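Local coordinates for protein glycerol-3-phosphate dehydrogenase [NAD(+)] 1 (Saccharomyces cerevisiae, PDB 4FGW) that catalyses the NAD-dependent interconversion of dihydroxyacetone phosphate and glycerol 3-phosphate, and so drives glycerol production when yeast cells face hyperosmotic stress, at residues I238-A243 against I277-M282; D324-E329 against Q339-C344. All blocks are in the same frame, centred on the assembly; numbering follows the deposited sequence.

Contact 1: residues I238-A243 against I277-M282; sequences ISICGA and IRFGQM
Ile240 on helix 235-257 reaches across to Gly280 and Phe279 on helix 261-283. The contact is small and buried, and one methyl group carries it.

The first kind of contact is methyl against backbone. Ile240 CD1 lies 3.6 Å from Gly280 N and equally close to Gly280 CA. Gly280 has no side chain, so the methyl can come right up to the main chain of the helix. This is also where the two segments run nearest, with Ile240 CA and Gly280 CA 6.6 Å apart. The chi1 of 73° sets CG1 between the backbone N and the carbonyl carbon of Ile240, and from there CD1 extends to the glycine.

The second kind is apolar contact between side chains. Ile240 CD1 is 4.2 Å from Phe279 CD2 and meets the ring obliquely. The Phe279 ring also meets that of Phe283. Tyr292 of helix 289-294 touches both Ile240 and Ile277.

The contact joins two consecutive long helices of the C-terminal domain. The Ile240 side chain is about 9 Å from that of Lys245, the probable proton acceptor. No hydrogen bond joins the two segments. Their association here rests on van der Waals and hydrophobic contact, with the glycine letting the Ile240 methyl meet the helix backbone directly.

Contact 2: residues D324-E329 against Q339-C344; sequences DAWECE and QGLITC
Leu341 on helix 340-354 points at helix 325-333 and meets Ala325, Trp326 and Glu329 there. Its CB is directed toward the other segment. Leu341 CG follows and lies 3.9 Å from Ala325 CB. The two methyls then part. CD1 stays near Ala325, with 4.1 Å between Leu341 CD1 and Ala325 CB.

CD2 makes the most contacts. Leu341 CD2 is 3.7 Å from Ala325 CB. Leu341 CD2 also sits over one face of the Trp326 indole in a CH-pi contact, 4.3 Å from the centroid of the five-membered ring and 21° off the ring normal. Ala325 CB lies over the same face, toward the rim. The Trp326 ring further meets Tyr371 edge-to-face.

Leu341 CD2 is also 3.5 Å from Glu329 OE2. The Glu329 chain is extended, with CG anti to the backbone N (chi1 -162°), and this carries the carboxylate alongside the leucine. OE2 accepts a hydrogen bond from Ala338 N, so the carboxylate also ties to the link between the helices.

The two short helical segments run nearly antiparallel, at 158°, with their axes 12.3 Å apart at the closest approach. The two helices form an antiparallel pair joined by a short loop, in the all-helical C-terminal domain. The pair lies beside the probable active site: Gln339 probably binds NAD(+). Gly340 N is hydrogen-bonded to Asn311 OD1, and Asn311 probably binds the substrate.

How the contacts relate
From the N terminus, the chain first builds the Rossmann-type nucleotide-binding domain and then enters the helical domain at helix 235-257. Contact 1 closes a loop of 33 residues, almost all helical, and joins that helix to helix 261-283. The chain next runs through helices 289-294, 296-307 and 310-320. Contact 2 then closes a much shorter loop of 9 residues between helices 325-333 and 340-354. The two loops follow in series and neither nest nor cross. Their centres are about 21 Å apart, yet the contacts meet: Thr343 CG2 packs 4.0 Å from Ala243 O. Helix 235-257 thus takes part in contact 1 and also packs against helix 340-354 of contact 2.

Contact 1: residues I238-A243 against I277-M282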
# COMPACT_ATOMS: atom_id res chain seq x y z
N ILE A 238 13.34 -3.97 -7.46
CA ILE A 238 13.59 -3.59 -6.09
C ILE A 238 14.43 -2.33 -5.91
O ILE A 238 14.27 -1.62 -4.95
CB ILE A 238 14.08 -4.78 -5.28
CG1 ILE A 238 15.57 -4.75 -5.00
CG2 ILE A 238 13.82 -6.00 -6.03
CD1 ILE A 238 15.99 -5.84 -4.08
N SER A 239 15.29 -2.04 -6.88
CA SER A 239 16.13 -0.85 -6.92
C SER A 239 15.43 0.47 -7.22
O SER A 239 15.73 1.47 -6.57
CB SER A 239 17.30 -1.05 -7.88
OG SER A 239 17.97 -2.27 -7.61
N ILE A 240 14.55 0.49 -8.22
CA ILE A 240 13.86 1.73 -8.60
C ILE A 240 12.89 2.25 -7.54
O ILE A 240 12.77 3.46 -7.37
CB ILE A 240 13.33 1.74 -10.06
CG1 ILE A 240 12.11 0.85 -10.24
CG2 ILE A 240 14.44 1.43 -11.09
CD1 ILE A 240 11.00 1.59 -10.76
N CYS A 241 12.25 1.32 -6.80
CA CYS A 241 11.33 1.60 -5.69
C CYS A 241 12.01 2.43 -4.60
O CYS A 241 11.43 3.41 -4.16
CB CYS A 241 10.78 0.30 -5.12
SG CYS A 241 9.72 -0.64 -6.24
N GLY A 242 13.23 2.04 -4.21
CA GLY A 242 14.05 2.69 -3.19
C GLY A 242 14.34 4.17 -3.40
O GLY A 242 14.60 4.89 -2.43
N ALA A 243 14.31 4.62 -4.66
CA ALA A 243 14.51 6.01 -5.03
C ALA A 243 13.16 6.71 -5.24
O ALA A 243 12.92 7.73 -4.60
CB ALA A 243 15.36 6.11 -6.29
N ILE A 277 5.74 1.35 -11.18
CA ILE A 277 5.61 0.17 -12.06
C ILE A 277 5.90 0.58 -13.51
O ILE A 277 6.71 -0.06 -14.18
CB ILE A 277 4.21 -0.50 -11.91
CG1 ILE A 277 4.03 -1.09 -10.50
CG2 ILE A 277 3.96 -1.56 -13.01
CD1 ILE A 277 2.59 -1.26 -10.02
N ARG A 278 5.24 1.66 -13.97
CA ARG A 278 5.35 2.21 -15.31
C ARG A 278 6.79 2.60 -15.63
O ARG A 278 7.26 2.29 -16.72
CB ARG A 278 4.39 3.40 -15.47
CG ARG A 278 4.24 3.94 -16.89
CD ARG A 278 3.27 5.10 -16.96
NE ARG A 278 1.94 4.72 -16.47
CZ ARG A 278 1.18 5.48 -15.69
NH1 ARG A 278 1.60 6.69 -15.31
NH2 ARG A 278 -0.01 5.05 -15.29
N PHE A 279 7.49 3.25 -14.67
CA PHE A 279 8.88 3.66 -14.81
C PHE A 279 9.80 2.46 -14.96
O PHE A 279 10.67 2.45 -15.83
CB PHE A 279 9.33 4.56 -13.63
CG PHE A 279 10.65 5.26 -13.84
CD1 PHE A 279 10.70 6.57 -14.30
CD2 PHE A 279 11.85 4.60 -13.60
CE1 PHE A 279 11.92 7.21 -14.51
CE2 PHE A 279 13.08 5.24 -13.81
CZ PHE A 279 13.10 6.54 -14.26
N GLY A 280 9.62 1.47 -14.08
CA GLY A 280 10.41 0.25 -14.08
C GLY A 280 10.33 -0.50 -15.40
O GLY A 280 11.36 -0.81 -15.99
N GLN A 281 9.11 -0.75 -15.88
CA GLN A 281 8.87 -1.50 -17.12
C GLN A 281 9.22 -0.75 -18.39
O GLN A 281 9.47 -1.39 -19.42
CB GLN A 281 7.44 -2.03 -17.15
CG GLN A 281 7.14 -2.96 -15.98
CD GLN A 281 5.87 -3.71 -16.20
OE1 GLN A 281 4.79 -3.13 -16.34
NE2 GLN A 281 5.99 -5.03 -16.22
N MET A 282 9.23 0.59 -18.34
CA MET A 282 9.59 1.45 -19.47
C MET A 282 11.11 1.48 -19.65
O MET A 282 11.59 1.39 -20.78
CB MET A 282 9.04 2.87 -19.25
CG MET A 282 9.10 3.75 -20.48
SD MET A 282 8.46 5.42 -20.17
CE MET A 282 6.69 5.09 -20.10

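Contact 2: residues D324-E329 against Q339-C344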
# COMPACT_ATOMS: atom_id res chain seq x y z
N ASP A 324 9.53 27.34 1.14
CA ASP A 324 9.97 26.43 0.12
C ASP A 324 10.50 25.18 0.79
O ASP A 324 10.66 25.13 2.00
CB ASP A 324 11.06 27.08 -0.74
CG ASP A 324 10.51 28.17 -1.63
OD1 ASP A 324 9.28 28.23 -1.79
OD2 ASP A 324 11.31 28.96 -2.17
N ALA A 325 10.79 24.18 -0.01
CA ALA A 325 11.32 22.95 0.49
C ALA A 325 12.46 23.17 1.46
O ALA A 325 12.37 22.83 2.64
CB ALA A 325 11.79 22.11 -0.66
N TRP A 326 13.54 23.73 0.95
CA TRP A 326 14.81 23.79 1.65
C TRP A 326 14.77 24.58 2.93
O TRP A 326 15.49 24.31 3.88
CB TRP A 326 15.84 24.33 0.71
CG TRP A 326 15.92 23.51 -0.51
CD1 TRP A 326 16.73 22.46 -0.72
CD2 TRP A 326 15.16 23.67 -1.69
NE1 TRP A 326 16.54 21.95 -1.97
CE2 TRP A 326 15.57 22.69 -2.59
CE3 TRP A 326 14.17 24.56 -2.08
CZ2 TRP A 326 15.04 22.56 -3.84
CZ3 TRP A 326 13.64 24.44 -3.33
CH2 TRP A 326 14.07 23.44 -4.20
N GLU A 327 13.89 25.54 2.95
CA GLU A 327 13.59 26.31 4.15
C GLU A 327 12.98 25.35 5.18
O GLU A 327 13.31 25.42 6.36
CB GLU A 327 12.60 27.44 3.81
CG GLU A 327 12.53 28.56 4.85
CD GLU A 327 11.90 29.87 4.41
OE1 GLU A 327 12.02 30.86 5.17
OE2 GLU A 327 11.29 29.91 3.32
N CYS A 328 12.11 24.42 4.71
CA CYS A 328 11.46 23.39 5.52
C CYS A 328 12.44 22.27 5.90
O CYS A 328 12.36 21.73 7.00
CB CYS A 328 10.22 22.85 4.81
SG CYS A 328 8.88 24.05 4.66
N GLU A 329 13.38 21.94 4.99
CA GLU A 329 14.44 20.93 5.14
C GLU A 329 15.38 21.31 6.29
O GLU A 329 15.77 20.44 7.08
CB GLU A 329 15.22 20.79 3.82
CG GLU A 329 16.03 19.52 3.67
CD GLU A 329 16.77 19.38 2.35
OE1 GLU A 329 17.50 20.33 1.98
OE2 GLU A 329 16.67 18.31 1.72
N GLN A 339 15.85 13.23 0.36
CA GLN A 339 16.37 12.84 -0.95
C GLN A 339 15.39 13.13 -2.08
O GLN A 339 15.78 13.61 -3.15
CB GLN A 339 16.75 11.36 -0.96
CG GLN A 339 18.14 11.08 -1.49
CD GLN A 339 18.39 11.73 -2.84
OE1 GLN A 339 18.05 11.18 -3.88
NE2 GLN A 339 18.99 12.92 -2.81
N GLY A 340 14.11 12.84 -1.84
CA GLY A 340 13.07 12.99 -2.86
C GLY A 340 13.07 14.33 -3.58
O GLY A 340 12.61 14.42 -4.72
N LEU A 341 13.59 15.39 -2.91
CA LEU A 341 13.72 16.75 -3.44
C LEU A 341 14.65 16.75 -4.66
O LEU A 341 14.35 17.40 -5.65
CB LEU A 341 14.30 17.67 -2.34
CG LEU A 341 13.36 18.65 -1.63
CD1 LEU A 341 12.08 18.01 -1.18
CD2 LEU A 341 14.04 19.23 -0.41
N ILE A 342 15.76 15.98 -4.59
CA ILE A 342 16.73 15.84 -5.67
C ILE A 342 16.18 14.88 -6.74
O ILE A 342 16.22 15.20 -7.93
CB ILE A 342 18.12 15.42 -5.12
CG1 ILE A 342 18.74 16.54 -4.25
CG2 ILE A 342 19.10 15.03 -6.23
CD1 ILE A 342 19.03 16.14 -2.81
N THR A 343 15.64 13.73 -6.31
CA THR A 343 15.08 12.69 -7.18
C THR A 343 14.00 13.19 -8.13
O THR A 343 14.09 12.88 -9.32
CB THR A 343 14.71 11.44 -6.38
OG1 THR A 343 15.79 11.12 -5.50
CG2 THR A 343 14.43 10.23 -7.28
N CYS A 344 13.04 14.01 -7.65
CA CYS A 344 11.98 14.55 -8.51
C CYS A 344 12.53 15.43 -9.65
O CYS A 344 11.94 15.44 -10.74
CB CYS A 344 10.87 15.24 -7.72
SG CYS A 344 11.30 16.87 -7.05